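Local coordinates for protein c-di-GMP synthase (Capnocytophaga granulosa, PDB 6WT9) that joins two GTP molecules into the cyclic dinucleotide 3',3'-c-di-GMP, a second messenger that triggers abortive infection in a CBASS antiphage defence system, at residues 209-214 against 224-230. Numbering follows the deposited sequence.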
loop_
_atom_site.group_PDB
_atom_site.type_symbol
_atom_site.label_atom_id
_atom_site.label_comp_id
_atom_site.label_asym_id
_atom_site.label_seq_id
_atom_site.Cartn_x
_atom_site.Cartn_y
_atom_site.Cartn_z
ATOM N N TYR A 209 -11.045 8.797 -15.200
ATOM C CA TYR A 209 -10.566 8.956 -13.825
ATOM C C TYR A 209 -10.671 10.422 -13.402
ATOM O O TYR A 209 -9.684 11.139 -13.234
ATOM C CB TYR A 209 -9.142 8.431 -13.694
ATOM C CG TYR A 209 -9.015 6.950 -13.954
ATOM C CD1 TYR A 209 -9.449 6.023 -13.016
ATOM C CD2 TYR A 209 -8.457 6.476 -15.134
ATOM C CE1 TYR A 209 -9.335 4.665 -13.247
ATOM C CE2 TYR A 209 -8.337 5.119 -15.372
ATOM C CZ TYR A 209 -8.777 4.219 -14.427
ATOM O OH TYR A 209 -8.662 2.869 -14.660
ATOM N N ARG A 210 -11.917 10.862 -13.225
ATOM C CA ARG A 210 -12.174 12.213 -12.751
ATOM C C ARG A 210 -11.890 12.376 -11.265
ATOM O O ARG A 210 -11.853 13.512 -10.779
ATOM C CB ARG A 210 -13.618 12.615 -13.061
ATOM C CG ARG A 210 -14.645 11.511 -12.850
ATOM C CD ARG A 210 -15.877 11.761 -13.707
ATOM N NE ARG A 210 -16.855 10.681 -13.614
ATOM C CZ ARG A 210 -17.996 10.762 -12.937
ATOM N NH1 ARG A 210 -18.827 9.729 -12.907
ATOM N NH2 ARG A 210 -18.310 11.880 -12.294
ATOM N N GLY A 211 -11.682 11.281 -10.539
ATOM C CA GLY A 211 -11.316 11.343 -9.142
ATOM C C GLY A 211 -12.512 11.317 -8.208
ATOM O O GLY A 211 -13.672 11.437 -8.609
ATOM N N ILE A 212 -12.210 11.147 -6.924
ATOM C CA ILE A 212 -13.217 11.164 -5.875
ATOM C C ILE A 212 -12.894 12.296 -4.913
ATOM O O ILE A 212 -11.782 12.833 -4.888
ATOM C CB ILE A 212 -13.308 9.821 -5.120
ATOM C CG1 ILE A 212 -11.995 9.523 -4.394
ATOM C CG2 ILE A 212 -13.662 8.697 -6.078
ATOM C CD1 ILE A 212 -12.020 8.240 -3.591
ATOM N N GLN A 213 -13.893 12.661 -4.114
ATOM C CA GLN A 213 -13.759 13.699 -3.100
ATOM C C GLN A 213 -14.228 13.127 -1.772
ATOM O O GLN A 213 -15.399 12.759 -1.631
ATOM C CB GLN A 213 -14.562 14.946 -3.482
ATOM C CG GLN A 213 -14.117 15.563 -4.805
ATOM C CD GLN A 213 -14.971 16.742 -5.231
ATOM O OE1 GLN A 213 -14.477 17.860 -5.374
ATOM N NE2 GLN A 213 -16.257 16.494 -5.445
ATOM N N ILE A 214 -13.315 13.046 -0.808
ATOM C CA ILE A 214 -13.602 12.418 0.475
ATOM C C ILE A 214 -14.466 13.347 1.314
ATOM O O ILE A 214 -14.214 14.555 1.389
ATOM C CB ILE A 214 -12.292 12.069 1.203
ATOM C CG1 ILE A 214 -11.386 11.234 0.294
ATOM C CG2 ILE A 214 -12.579 11.339 2.509
ATOM C CD1 ILE A 214 -12.015 9.946 -0.181
ATOM N N ASN A 224 -10.412 17.535 -1.273
ATOM C CA ASN A 224 -9.977 17.730 -2.645
ATOM C C ASN A 224 -9.817 16.389 -3.361
ATOM O O ASN A 224 -9.909 15.311 -2.767
ATOM C CB ASN A 224 -8.671 18.521 -2.690
ATOM C CG ASN A 224 -8.865 19.984 -2.343
ATOM O OD1 ASN A 224 -9.956 20.533 -2.507
ATOM N ND2 ASN A 224 -7.805 20.624 -1.864
ATOM N N ARG A 225 -9.561 16.481 -4.664
ATOM C CA ARG A 225 -9.552 15.314 -5.536
ATOM C C ARG A 225 -8.500 14.295 -5.112
ATOM O O ARG A 225 -7.358 14.643 -4.801
ATOM C CB ARG A 225 -9.290 15.747 -6.978
ATOM C CG ARG A 225 -10.486 15.654 -7.905
ATOM C CD ARG A 225 -10.205 16.417 -9.190
ATOM N NE ARG A 225 -10.498 15.633 -10.386
ATOM C CZ ARG A 225 -10.201 16.024 -11.621
ATOM N NH1 ARG A 225 -9.600 17.189 -11.821
ATOM N NH2 ARG A 225 -10.501 15.252 -12.656
ATOM N N ASP A 226 -8.900 13.025 -5.111
ATOM C CA ASP A 226 -7.990 11.898 -4.974
ATOM C C ASP A 226 -8.252 10.925 -6.113
ATOM O O ASP A 226 -9.358 10.871 -6.659
ATOM C CB ASP A 226 -8.151 11.186 -3.622
ATOM C CG ASP A 226 -7.627 12.009 -2.462
ATOM O OD1 ASP A 226 -6.702 12.820 -2.676
ATOM O OD2 ASP A 226 -8.139 11.844 -1.334
ATOM N N PHE A 227 -7.226 10.158 -6.474
ATOM C CA PHE A 227 -7.280 9.255 -7.625
ATOM C C PHE A 227 -6.782 7.875 -7.216
ATOM O O PHE A 227 -5.723 7.422 -7.668
ATOM C CB PHE A 227 -6.461 9.816 -8.789
ATOM C CG PHE A 227 -6.889 11.193 -9.224
ATOM C CD1 PHE A 227 -6.385 12.324 -8.597
ATOM C CD2 PHE A 227 -7.792 11.357 -10.262
ATOM C CE1 PHE A 227 -6.776 13.591 -8.999
ATOM C CE2 PHE A 227 -8.186 12.619 -10.669
ATOM C CZ PHE A 227 -7.677 13.739 -10.036
ATOM N N PRO A 228 -7.534 7.165 -6.370
ATOM C CA PRO A 228 -7.056 5.866 -5.881
ATOM C C PRO A 228 -7.172 4.762 -6.919
ATOM O O PRO A 228 -6.318 3.871 -6.980
ATOM C CB PRO A 228 -7.960 5.599 -4.674
ATOM C CG PRO A 228 -9.237 6.288 -5.019
ATOM C CD PRO A 228 -8.857 7.512 -5.814
ATOM N N PHE A 229 -8.221 4.806 -7.741
ATOM C CA PHE A 229 -8.428 3.751 -8.727
ATOM C C PHE A 229 -7.443 3.877 -9.881
ATOM O O PHE A 229 -6.966 2.866 -10.410
ATOM C CB PHE A 229 -9.867 3.790 -9.237
ATOM C CG PHE A 229 -10.886 3.901 -8.144
ATOM C CD1 PHE A 229 -10.824 3.073 -7.034
ATOM C CD2 PHE A 229 -11.892 4.849 -8.213
ATOM C CE1 PHE A 229 -11.755 3.180 -6.022
ATOM C CE2 PHE A 229 -12.825 4.960 -7.205
ATOM C CZ PHE A 229 -12.758 4.126 -6.109
ATOM N N LEU A 230 -7.132 5.111 -10.285
ATOM C CA LEU A 230 -6.107 5.323 -11.300
ATOM C C LEU A 230 -4.742 4.875 -10.799
ATOM O O LEU A 230 -3.963 4.274 -11.547
ATOM C CB LEU A 230 -6.074 6.796 -11.710
ATOM C CG LEU A 230 -4.961 7.231 -12.667
ATOM C CD1 LEU A 230 -5.027 6.440 -13.964
ATOM C CD2 LEU A 230 -5.049 8.726 -12.941
#
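Arg225 grips the carbonyl oxygen of Arg210 side-on, NE and NH2 both donating to that one atom. The 2.5 Å between Arg225 NE and Arg210 O is too short to be taken literally, and that bond is doubtful in its detail. NH2 lies 2.9 Å from the same Arg210 O, and its bond is bent, with an N-H...O angle of 131°. Arg210 O sits close to the guanidinium plane, whereas the two nitrogens reach it from the same face of the carbonyl plane, NH2 well above that plane. A bend at chi3 (130°) turns the guanidinium to this oxygen, with Phe227 CZ over one guanidinium face, 3.4 Å above its plane and toward the rim. Arg225 also makes a cation-pi contact with Tyr195. Phe227, in turn, directs its edge at Tyr209 O, 3.3 Å from CE2 and in the ring plane, while Gly211 CA packs obliquely against the same ring.

These residues flank the open end of the beta hairpin formed by strands 212-216 and 221-226, within the mixed sheet of the nucleotidyltransferase domain. Ile212 and Asp226 form an antiparallel hydrogen-bonded pair, each N donating to the other's O. From Ile212, CD1 touches Pro228 CG at 3.7 Å, and CG2 meets the Phe229 ring at CE2, the two side chains crossing at about a right angle. Phe227 is the N-cap of helix 228-241, and Pro228 CG lies over the centre of the Phe229 ring; Leu101 of strand 98-104 touches Ile212, Pro228 and Phe229. Further along the helix, Leu230 CB lies over one face of the Tyr209 ring in a CH-pi contact, 4.0 Å from the ring centroid. Leu230 CD1 is also over a face of that ring, near its CD2 side, with Tyr209 CD2 3.6 Å away.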